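Local coordinates for peptidyl tryptophan dihydroxylase (Pseudomonas putida, PDB 7CTQ), which uses FAD to dihydroxylate a peptidyl tryptophan, a step essential for biogenesis of the tryptophylquinone cofactor of quinohemoprotein amine dehydrogenase, at residues F137-R142 and I258-A263; N163-A168 and E227-R232; G321-G326 and Q347-A352. All coordinates share one frame; numbering follows the deposited sequence.

Interaction 1. Residues F137-R142 and I258-A263; sequences FLVEAR and IRVGDA. With FAD (flavin-adenine dinucleotide), chain C.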
loop_
_atom_site.group_PDB
_atom_site.type_symbol
_atom_site.label_atom_id
_atom_site.label_comp_id
_atom_site.label_asym_id
_atom_site.label_seq_id
_atom_site.Cartn_x
_atom_site.Cartn_y
_atom_site.Cartn_z
ATOM N N PHE A 137 6.329 1.909 -22.639
ATOM C CA PHE A 137 5.993 2.363 -21.292
ATOM C C PHE A 137 6.174 1.224 -20.300
ATOM O O PHE A 137 5.674 0.114 -20.517
ATOM C CB PHE A 137 4.556 2.892 -21.198
ATOM C CG PHE A 137 4.311 3.720 -19.962
ATOM C CD1 PHE A 137 4.113 3.112 -18.728
ATOM C CD2 PHE A 137 4.327 5.106 -20.032
ATOM C CE1 PHE A 137 3.909 3.882 -17.580
ATOM C CE2 PHE A 137 4.123 5.884 -18.892
ATOM C CZ PHE A 137 3.921 5.272 -17.671
ATOM N N LEU A 138 6.849 1.518 -19.194
ATOM C CA LEU A 138 7.167 0.534 -18.171
ATOM C C LEU A 138 6.431 0.849 -16.869
ATOM O O LEU A 138 6.550 1.956 -16.337
ATOM C CB LEU A 138 8.677 0.505 -17.929
ATOM C CG LEU A 138 9.176 -0.581 -16.979
ATOM C CD1 LEU A 138 9.209 -1.879 -17.736
ATOM C CD2 LEU A 138 10.555 -0.233 -16.434
ATOM N N VAL A 139 5.692 -0.128 -16.342
ATOM C CA VAL A 139 5.156 -0.058 -14.985
ATOM C C VAL A 139 6.059 -0.886 -14.077
ATOM O O VAL A 139 6.165 -2.105 -14.241
ATOM C CB VAL A 139 3.706 -0.560 -14.913
ATOM C CG1 VAL A 139 3.170 -0.442 -13.492
ATOM C CG2 VAL A 139 2.816 0.170 -15.912
ATOM N N GLU A 140 6.695 -0.230 -13.108
ATOM C CA GLU A 140 7.539 -0.906 -12.124
ATOM C C GLU A 140 6.677 -1.299 -10.933
ATOM O O GLU A 140 6.199 -0.438 -10.182
ATOM C CB GLU A 140 8.691 -0.010 -11.685
ATOM C CG GLU A 140 9.433 -0.559 -10.495
ATOM C CD GLU A 140 10.087 -1.868 -10.828
ATOM O OE1 GLU A 140 11.083 -1.836 -11.577
ATOM O OE2 GLU A 140 9.606 -2.919 -10.358
ATOM N N ALA A 141 6.479 -2.598 -10.761
ATOM C CA ALA A 141 5.566 -3.113 -9.759
ATOM C C ALA A 141 6.157 -4.335 -9.083
ATOM O O ALA A 141 5.437 -5.265 -8.705
ATOM C CB ALA A 141 4.208 -3.447 -10.375
ATOM N N ARG A 142 7.478 -4.358 -8.913
ATOM C CA ARG A 142 8.120 -5.507 -8.287
ATOM C C ARG A 142 8.209 -5.394 -6.776
ATOM O O ARG A 142 9.047 -6.067 -6.167
ATOM C CB ARG A 142 9.510 -5.737 -8.876
ATOM C CG ARG A 142 9.497 -6.058 -10.360
ATOM C CD ARG A 142 10.897 -6.317 -10.846
ATOM N NE ARG A 142 11.391 -5.186 -11.618
ATOM C CZ ARG A 142 12.648 -4.763 -11.587
ATOM N NH1 ARG A 142 13.536 -5.399 -10.828
ATOM N NH2 ARG A 142 13.015 -3.715 -12.320
ATOM N N ILE A 258 6.351 4.374 -14.447
ATOM C CA ILE A 258 5.661 4.672 -13.200
ATOM C C ILE A 258 5.958 3.540 -12.233
ATOM O O ILE A 258 6.086 2.380 -12.636
ATOM C CB ILE A 258 4.143 4.873 -13.437
ATOM C CG1 ILE A 258 3.495 5.571 -12.241
ATOM C CG2 ILE A 258 3.408 3.541 -13.745
ATOM C CD1 ILE A 258 2.036 5.864 -12.474
ATOM N N ARG A 259 6.119 3.887 -10.962
ATOM C CA ARG A 259 6.160 2.909 -9.890
ATOM C C ARG A 259 4.808 2.845 -9.185
ATOM O O ARG A 259 4.177 3.876 -8.926
ATOM C CB ARG A 259 7.262 3.248 -8.878
ATOM C CG ARG A 259 8.638 2.743 -9.290
ATOM C CD ARG A 259 9.754 3.464 -8.570
ATOM N NE ARG A 259 10.199 2.732 -7.392
ATOM C CZ ARG A 259 11.352 2.077 -7.312
ATOM N NH1 ARG A 259 12.180 2.056 -8.343
ATOM N NH2 ARG A 259 11.677 1.449 -6.194
ATOM N N VAL A 260 4.379 1.624 -8.859
ATOM C CA VAL A 260 3.139 1.392 -8.133
ATOM C C VAL A 260 3.403 0.413 -7.005
ATOM O O VAL A 260 4.397 -0.318 -6.998
ATOM C CB VAL A 260 1.999 0.870 -9.033
ATOM C CG1 VAL A 260 1.616 1.921 -10.058
ATOM C CG2 VAL A 260 2.396 -0.446 -9.716
ATOM N N GLY A 261 2.497 0.422 -6.029
ATOM C CA GLY A 261 2.614 -0.534 -4.943
ATOM C C GLY A 261 3.788 -0.249 -4.022
ATOM O O GLY A 261 4.203 0.900 -3.825
ATOM N N ASP A 262 4.322 -1.333 -3.442
ATOM C CA ASP A 262 5.470 -1.244 -2.538
ATOM C C ASP A 262 6.673 -0.573 -3.194
ATOM O O ASP A 262 7.489 0.055 -2.507
ATOM C CB ASP A 262 5.866 -2.646 -2.058
ATOM C CG ASP A 262 5.092 -3.102 -0.836
ATOM O OD1 ASP A 262 4.136 -2.403 -0.434
ATOM O OD2 ASP A 262 5.446 -4.173 -0.275
ATOM N N ALA A 263 6.818 -0.723 -4.512
ATOM C CA ALA A 263 7.863 -0.004 -5.223
ATOM C C ALA A 263 7.693 1.504 -5.123
ATOM O O ALA A 263 8.671 2.240 -5.297
ATOM C CB ALA A 263 7.877 -0.403 -6.689
HETATM P PA FAD C . 4.432 -7.723 -4.311
HETATM O O1A FAD C . 3.185 -8.291 -3.755
HETATM O O2A FAD C . 5.659 -8.012 -3.457
HETATM O O5B FAD C . 4.569 -8.169 -5.801
HETATM C C5B FAD C . 5.834 -8.122 -6.488
HETATM C C4B FAD C . 5.817 -9.241 -7.496
HETATM O O4B FAD C . 6.958 -9.104 -8.374
HETATM C C3B FAD C . 5.879 -10.659 -6.920
HETATM O O3B FAD C . 5.035 -11.531 -7.667
HETATM C C2B FAD C . 7.366 -11.016 -7.044
HETATM O O2B FAD C . 7.599 -12.414 -7.207
HETATM C C1B FAD C . 7.724 -10.290 -8.341
HETATM N N9A FAD C . 9.126 -9.953 -8.542
HETATM C C8A FAD C . 10.049 -9.523 -7.631
HETATM N N7A FAD C . 11.239 -9.288 -8.128
HETATM C C5A FAD C . 11.093 -9.621 -9.462
HETATM C C6A FAD C . 11.992 -9.622 -10.548
HETATM N N6A FAD C . 13.271 -9.259 -10.454
HETATM N N1A FAD C . 11.526 -10.007 -11.765
HETATM C C2A FAD C . 10.245 -10.373 -11.870
HETATM N N3A FAD C . 9.312 -10.413 -10.912
HETATM C C4A FAD C . 9.796 -10.023 -9.730
HETATM N N1 FAD C . -0.020 -6.976 3.744
HETATM C C2 FAD C . -1.240 -7.393 4.196
HETATM O O2 FAD C . -2.286 -7.077 3.627
HETATM N N3 FAD C . -1.318 -8.200 5.313
HETATM C C4 FAD C . -0.252 -8.659 6.059
HETATM O O4 FAD C . -0.445 -9.386 7.031
HETATM C C4X FAD C . 1.040 -8.211 5.576
HETATM N N5 FAD C . 2.105 -8.593 6.229
HETATM C C5X FAD C . 3.340 -8.165 5.769
HETATM C C6 FAD C . 4.488 -8.557 6.459
HETATM C C7 FAD C . 5.750 -8.140 6.047
HETATM C C7M FAD C . 6.967 -8.585 6.814
HETATM C C8 FAD C . 5.871 -7.309 4.922
HETATM C C8M FAD C . 7.222 -6.848 4.443
HETATM C C9 FAD C . 4.730 -6.921 4.228
HETATM C C9A FAD C . 3.470 -7.335 4.646
HETATM N N10 FAD C . 2.297 -6.961 3.959
HETATM C C10 FAD C . 1.057 -7.369 4.409
HETATM C "C1'" FAD C . 2.371 -6.059 2.808
HETATM C "C2'" FAD C . 2.162 -6.739 1.464
HETATM O "O2'" FAD C . 3.003 -7.884 1.323
HETATM C "C3'" FAD C . 2.480 -5.727 0.366
HETATM O "O3'" FAD C . 1.816 -4.512 0.696
HETATM C "C4'" FAD C . 2.065 -6.126 -1.046
HETATM O "O4'" FAD C . 2.362 -7.501 -1.306
HETATM C "C5'" FAD C . 2.735 -5.242 -2.072
HETATM O "O5'" FAD C . 2.166 -5.523 -3.358
HETATM P P FAD C . 2.989 -5.310 -4.664
HETATM O O1P FAD C . 3.376 -3.824 -4.710
HETATM O O2P FAD C . 2.257 -5.849 -5.843
HETATM O O3P FAD C . 4.314 -6.143 -4.398
#
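V139 and E140 run parallel to I258 and R259 as neighbouring strands, and three backbone bonds join them: I258 N gives to L138 O, E140 N to I258 O at 2.7 Å, and V260 N to E140 O at 3.1 Å. V139 and I258 share one face of the sheet. Their branched, apolar chains lie side by side, V139 CG1 4.0 Å from I258 CG2, while F137 meets that same methyl with the edge of its ring. V260 CG2 continues the row against V139 CG1 and packs 3.6 Å from A141 CB, the small methyl allowing the close approach. Helices 15-27 and 285-294 cover this face.

E140 and R259 stand on the other face, touching through their CG methylenes at 3.6 Å rather than through their charges. E140 bends at chi2 (63°), and its carboxylate serves R142 instead: OE2 takes R142 N and OE1 forms a 2.8 Å salt bridge with R142 NH2. R142 also has its aliphatic part beside the adenine, CD 3.5 Å from FAD C6A. R259 NE donates onward to A263 O, in the guanidinium plane but from above the carbonyl plane.

At G261 a CB would collide with FAD O1P; D262 N donates to that oxygen at 3.0 Å. A parallel strand running into this Gly-Asp pair, with D262 beside the ribityl chain, resembles the GD motif of Rossmann-type FAD-dependent hydroxylases.

Interaction 2. Residues N163-A168 and E227-R232; sequences NVWQAA and ELFDAR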
loop_
_atom_site.group_PDB
_atom_site.type_symbol
_atom_site.label_atom_id
_atom_site.label_comp_id
_atom_site.label_asym_id
_atom_site.label_seq_id
_atom_site.Cartn_x
_atom_site.Cartn_y
_atom_site.Cartn_z
ATOM N N ASN A 163 9.950 -17.337 10.694
ATOM C CA ASN A 163 10.157 -18.780 10.765
ATOM C C ASN A 163 8.996 -19.473 10.070
ATOM O O ASN A 163 7.833 -19.109 10.280
ATOM C CB ASN A 163 10.258 -19.268 12.209
ATOM C CG ASN A 163 11.662 -19.144 12.789
ATOM O OD1 ASN A 163 11.817 -18.904 13.980
ATOM N ND2 ASN A 163 12.687 -19.332 11.956
ATOM N N VAL A 164 9.312 -20.466 9.240
ATOM C CA VAL A 164 8.317 -21.234 8.502
ATOM C C VAL A 164 8.614 -22.711 8.714
ATOM O O VAL A 164 9.758 -23.142 8.543
ATOM C CB VAL A 164 8.336 -20.900 7.000
ATOM C CG1 VAL A 164 7.367 -21.798 6.262
ATOM C CG2 VAL A 164 7.987 -19.428 6.767
ATOM N N TRP A 165 7.598 -23.482 9.081
ATOM C CA TRP A 165 7.786 -24.911 9.317
ATOM C C TRP A 165 6.453 -25.624 9.122
ATOM O O TRP A 165 5.418 -24.994 8.883
ATOM C CB TRP A 165 8.367 -25.168 10.710
ATOM C CG TRP A 165 7.440 -24.846 11.832
ATOM C CD1 TRP A 165 6.726 -25.732 12.583
ATOM C CD2 TRP A 165 7.138 -23.546 12.354
ATOM N NE1 TRP A 165 5.994 -25.069 13.537
ATOM C CE2 TRP A 165 6.228 -23.724 13.418
ATOM C CE3 TRP A 165 7.538 -22.245 12.018
ATOM C CZ2 TRP A 165 5.706 -22.648 14.150
ATOM C CZ3 TRP A 165 7.025 -21.181 12.747
ATOM C CH2 TRP A 165 6.119 -21.388 13.799
ATOM N N GLN A 166 6.490 -26.951 9.243
ATOM C CA GLN A 166 5.339 -27.811 9.008
ATOM C C GLN A 166 4.905 -28.472 10.310
ATOM O O GLN A 166 5.740 -28.915 11.103
ATOM C CB GLN A 166 5.668 -28.877 7.959
ATOM C CG GLN A 166 4.518 -29.817 7.613
ATOM C CD GLN A 166 3.428 -29.147 6.792
ATOM O OE1 GLN A 166 3.709 -28.465 5.805
ATOM N NE2 GLN A 166 2.178 -29.328 7.205
ATOM N N ALA A 167 3.596 -28.528 10.531
ATOM C CA ALA A 167 3.043 -29.162 11.719
ATOM C C ALA A 167 1.837 -29.995 11.296
ATOM O O ALA A 167 1.600 -30.217 10.103
ATOM C CB ALA A 167 2.685 -28.119 12.783
ATOM N N ALA A 168 1.070 -30.451 12.291
ATOM C CA ALA A 168 -0.081 -31.313 12.032
ATOM C C ALA A 168 -1.221 -30.505 11.426
ATOM O O ALA A 168 -1.559 -29.434 11.944
ATOM C CB ALA A 168 -0.551 -31.986 13.319
ATOM N N GLU A 227 0.834 -22.629 22.879
ATOM C CA GLU A 227 -0.581 -22.953 22.725
ATOM C C GLU A 227 -0.927 -23.247 21.274
ATOM O O GLU A 227 -1.496 -24.297 20.958
ATOM C CB GLU A 227 -1.436 -21.801 23.251
ATOM C CG GLU A 227 -2.914 -22.135 23.375
ATOM C CD GLU A 227 -3.639 -21.258 24.382
ATOM O OE1 GLU A 227 -4.623 -21.736 24.992
ATOM O OE2 GLU A 227 -3.231 -20.088 24.555
ATOM N N LEU A 228 -0.570 -22.332 20.372
ATOM C CA LEU A 228 -1.020 -22.425 18.988
ATOM C C LEU A 228 -0.358 -23.561 18.222
ATOM O O LEU A 228 -0.970 -24.122 17.303
ATOM C CB LEU A 228 -0.755 -21.106 18.262
ATOM C CG LEU A 228 -1.996 -20.244 18.050
ATOM C CD1 LEU A 228 -2.411 -19.613 19.371
ATOM C CD2 LEU A 228 -1.754 -19.188 16.981
ATOM N N PHE A 229 0.888 -23.899 18.547
ATOM C CA PHE A 229 1.663 -24.847 17.756
ATOM C C PHE A 229 2.039 -26.041 18.621
ATOM O O PHE A 229 2.695 -25.883 19.658
ATOM C CB PHE A 229 2.921 -24.192 17.180
ATOM C CG PHE A 229 2.651 -22.948 16.382
ATOM C CD1 PHE A 229 2.246 -23.032 15.061
ATOM C CD2 PHE A 229 2.814 -21.699 16.953
ATOM C CE1 PHE A 229 2.001 -21.885 14.318
ATOM C CE2 PHE A 229 2.570 -20.543 16.223
ATOM C CZ PHE A 229 2.166 -20.637 14.899
ATOM N N ASP A 230 1.640 -27.234 18.186
ATOM C CA ASP A 230 2.068 -28.446 18.874
ATOM C C ASP A 230 3.524 -28.756 18.545
ATOM O O ASP A 230 4.374 -28.823 19.439
ATOM C CB ASP A 230 1.146 -29.611 18.497
ATOM C CG ASP A 230 -0.324 -29.214 18.501
ATOM O OD1 ASP A 230 -0.737 -28.449 19.399
ATOM O OD2 ASP A 230 -1.066 -29.655 17.598
ATOM N N ALA A 231 3.829 -28.931 17.261
ATOM C CA ALA A 231 5.204 -29.038 16.793
ATOM C C ALA A 231 5.722 -27.653 16.432
ATOM O O ALA A 231 5.090 -26.940 15.648
ATOM C CB ALA A 231 5.292 -29.955 15.576
ATOM N N ARG A 232 6.880 -27.282 16.989
ATOM C CA ARG A 232 7.452 -25.968 16.753
ATOM C C ARG A 232 8.652 -25.965 15.811
ATOM O O ARG A 232 8.978 -24.903 15.262
ATOM C CB ARG A 232 7.841 -25.326 18.090
ATOM C CG ARG A 232 6.639 -24.988 18.975
ATOM C CD ARG A 232 7.092 -24.557 20.352
ATOM N NE ARG A 232 7.585 -25.695 21.125
ATOM C CZ ARG A 232 8.168 -25.602 22.316
ATOM N NH1 ARG A 232 8.353 -24.416 22.879
ATOM N NH2 ARG A 232 8.576 -26.704 22.944
#
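W165 points the edge of its indole at the face of F229, an edge-to-face aromatic pair in which the two side chains cross at about a right angle. The ring planes are inclined at 57°, with 5.0 Å between the centre of the six-membered ring of W165 and that of F229. CZ2 makes the close approach: it lies over the phenyl, offset toward the rim, 3.6 Å from F229 CD1. On the opposite face of the phenyl sits CB of L228, so the ring is held between its helical neighbour and the indole.

W165 adopts a chi1 of 68°, which sets CG between the backbone N and the carbonyl carbon. The indole meets the chain after helix 223-228 in two ways. NE1 donates to A231 O at 3.0 Å, with an N-H...O angle of 149°; the acceptor is slightly tilted from the indole plane. The next carbonyl behaves differently. R232 O lies over one face of the indole, 3.4 Å above its plane, near CE2 and NE1 without being hydrogen-bonded to the latter.

Nearby, A167 CB faces A231 CB at 4.2 Å, and the two small side chains let the end of the strand and the loop after the helix come close. Elsewhere W165 has a cation-pi contact with R219 of helix 208-220, while D230 makes a salt bridge to R188.

Tryptophan suits this place because it combines a broad apolar surface with one polar N-H. The slightly positive ring edge would be attracted to the pi cloud of F229, and NE1 satisfies a carbonyl of a chain leaving its helix. The contact therefore joins strand 158-166 to the irregular segment after helix 223-228 by both packing and directional bonding.

Interaction 3. Residues G321-G326 and Q347-A352; sequences GRDFYG and QALHVA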
loop_
_atom_site.group_PDB
_atom_site.type_symbol
_atom_site.label_atom_id
_atom_site.label_comp_id
_atom_site.label_asym_id
_atom_site.label_seq_id
_atom_site.Cartn_x
_atom_site.Cartn_y
_atom_site.Cartn_z
ATOM N N GLY A 321 -0.671 3.492 11.203
ATOM C CA GLY A 321 0.160 2.524 11.899
ATOM C C GLY A 321 0.665 3.046 13.227
ATOM O O GLY A 321 0.649 2.327 14.233
ATOM N N ARG A 322 1.077 4.319 13.257
ATOM C CA ARG A 322 1.523 4.941 14.499
ATOM C C ARG A 322 0.468 4.822 15.592
ATOM O O ARG A 322 0.783 4.508 16.748
ATOM C CB ARG A 322 1.852 6.413 14.245
ATOM C CG ARG A 322 2.020 7.240 15.517
ATOM C CD ARG A 322 1.756 8.712 15.250
ATOM N NE ARG A 322 0.338 8.951 15.018
ATOM C CZ ARG A 322 -0.146 10.024 14.398
ATOM N NH1 ARG A 322 0.678 10.967 13.952
ATOM N NH2 ARG A 322 -1.456 10.152 14.226
ATOM N N ASP A 323 -0.795 5.091 15.246
ATOM C CA ASP A 323 -1.873 5.023 16.227
ATOM C C ASP A 323 -2.061 3.605 16.752
ATOM O O ASP A 323 -2.418 3.423 17.921
ATOM C CB ASP A 323 -3.171 5.539 15.611
ATOM C CG ASP A 323 -3.149 7.043 15.373
ATOM O OD1 ASP A 323 -2.153 7.683 15.756
ATOM O OD2 ASP A 323 -4.113 7.583 14.783
ATOM N N PHE A 324 -1.835 2.588 15.912
ATOM C CA PHE A 324 -1.819 1.221 16.426
ATOM C C PHE A 324 -0.698 1.044 17.440
ATOM O O PHE A 324 -0.923 0.535 18.542
ATOM C CB PHE A 324 -1.678 0.212 15.284
ATOM C CG PHE A 324 -2.932 0.015 14.495
ATOM C CD1 PHE A 324 -4.136 -0.226 15.128
ATOM C CD2 PHE A 324 -2.916 0.105 13.112
ATOM C CE1 PHE A 324 -5.299 -0.388 14.389
ATOM C CE2 PHE A 324 -4.069 -0.056 12.375
ATOM C CZ PHE A 324 -5.258 -0.313 13.010
ATOM N N TYR A 325 0.520 1.475 17.093
ATOM C CA TYR A 325 1.619 1.418 18.057
ATOM C C TYR A 325 1.259 2.161 19.338
ATOM O O TYR A 325 1.609 1.725 20.443
ATOM C CB TYR A 325 2.901 1.999 17.445
ATOM C CG TYR A 325 3.663 1.045 16.540
ATOM C CD1 TYR A 325 4.267 -0.115 17.049
ATOM C CD2 TYR A 325 3.799 1.302 15.177
ATOM C CE1 TYR A 325 4.989 -0.991 16.213
ATOM C CE2 TYR A 325 4.518 0.424 14.341
ATOM C CZ TYR A 325 5.102 -0.717 14.867
ATOM O OH TYR A 325 5.801 -1.581 14.041
ATOM N N GLY A 326 0.549 3.283 19.209
ATOM C CA GLY A 326 0.213 4.075 20.376
ATOM C C GLY A 326 -0.819 3.432 21.279
ATOM O O GLY A 326 -0.904 3.792 22.461
ATOM N N GLN A 347 0.921 14.464 14.150
ATOM C CA GLN A 347 -0.251 15.076 13.543
ATOM C C GLN A 347 -1.444 14.126 13.599
ATOM O O GLN A 347 -1.318 12.930 13.307
ATOM C CB GLN A 347 0.056 15.464 12.097
ATOM C CG GLN A 347 -1.150 15.897 11.292
ATOM C CD GLN A 347 -0.758 16.576 9.993
ATOM O OE1 GLN A 347 0.160 17.398 9.963
ATOM N NE2 GLN A 347 -1.439 16.221 8.907
ATOM N N ALA A 348 -2.604 14.659 13.979
ATOM C CA ALA A 348 -3.823 13.858 13.981
ATOM C C ALA A 348 -4.177 13.430 12.557
ATOM O O ALA A 348 -3.787 14.069 11.573
ATOM C CB ALA A 348 -4.977 14.644 14.606
ATOM N N LEU A 349 -4.928 12.328 12.448
ATOM C CA LEU A 349 -5.348 11.851 11.125
ATOM C C LEU A 349 -6.294 12.828 10.431
ATOM O O LEU A 349 -6.257 12.955 9.198
ATOM C CB LEU A 349 -6.011 10.476 11.231
ATOM C CG LEU A 349 -5.162 9.236 10.931
ATOM C CD1 LEU A 349 -4.506 9.311 9.548
ATOM C CD2 LEU A 349 -4.113 9.033 12.003
ATOM N N HIS A 350 -7.158 13.510 11.181
ATOM C CA HIS A 350 -7.972 14.593 10.633
ATOM C C HIS A 350 -7.451 15.910 11.199
ATOM O O HIS A 350 -7.592 16.175 12.396
ATOM C CB HIS A 350 -9.454 14.396 10.953
ATOM C CG HIS A 350 -10.368 15.227 10.104
ATOM N ND1 HIS A 350 -11.728 15.009 10.034
ATOM C CD2 HIS A 350 -10.114 16.279 9.287
ATOM C CE1 HIS A 350 -12.273 15.891 9.211
ATOM N NE2 HIS A 350 -11.315 16.673 8.744
ATOM N N VAL A 351 -6.840 16.727 10.343
ATOM C CA VAL A 351 -6.227 17.967 10.800
ATOM C C VAL A 351 -7.308 19.004 11.100
ATOM O O VAL A 351 -8.417 18.968 10.544
ATOM C CB VAL A 351 -5.233 18.488 9.746
ATOM C CG1 VAL A 351 -5.977 19.033 8.591
ATOM C CG2 VAL A 351 -4.336 19.576 10.305
ATOM N N ALA A 352 -6.976 19.945 11.982
ATOM C CA ALA A 352 -7.889 21.027 12.327
ATOM C C ALA A 352 -8.018 22.029 11.182
ATOM O O ALA A 352 -7.049 22.308 10.473
ATOM C CB ALA A 352 -7.393 21.733 13.590
HETATM O O HOH W 1 -4.672 10.174 14.972
#
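R322 sets the end of its guanidinium against the carbonyl of Q347, and both terminal nitrogens grip the one oxygen: NH1 and NH2 each lie 2.9 Å from Q347 O. The acceptor is nearly in the guanidinium plane, 10° from it, whereas the donors approach from one face of the carbonyl plane. Neither bond is straight, as expected when two N-H groups converge on a single atom.

The adjoining NE/NH2 edge is held by D323, its neighbour in the helix. R322 NE and NH2 both reach D323 OD1, side-on, the NE bond being 2.9 Å long and part of a salt bridge. CG is anti to the backbone N (chi1 167°), and the bend at chi3 (71°) places NE where D323 OD1 can be reached. Gripped along two edges, the guanidinium has its rotation fixed. Arginine fits this place because its flat head carries enough N-H groups for a carboxylate and a carbonyl at once, and NH1 also donates to D345 O.

D323 uses its second oxygen separately. OD2 accepts from a water at 2.7 Å, and that water has a weak bond from L349 N, linking the carboxylate to the loop backbone. L349 slides past both polar side chains in the opposite direction; its CD2 comes nearest to D323 OD2, at 3.1 Å, and lies 3.6 Å from R322 NH2.

The leucine is the apolar part of the contact, and it also packs on R316, R319 and I320, earlier in the same helix. This surface contact thus fastens the loop that follows helix 335-341, on its way to strand 359-367, onto the last turns of the long helix 299-327. Further round that helix Y325 OH binds D268 and W183.

In the fold
Along the chain, interaction 2 lies within the sequence bracketed by interaction 1, and interaction 3 follows both. Interaction 1 joins the last two strands, 137-140 and 257-259, of the seven-stranded sheet beside the FAD; interaction 2 joins strand 158-166 of the nine-stranded sheet to the chain after helix 223-228. The chain thus leaves the nucleotide-binding sheet, builds much of the other, and returns. Centres of interactions 1 and 3 are 28 Å apart, and interaction 2 is 36 Å from each; none touch. Of the three, only interaction 1 contributes residues to the FAD pocket; interaction 2 lies at the periphery, and interaction 3 fastens a loop to the long helix 299-327 at the surface.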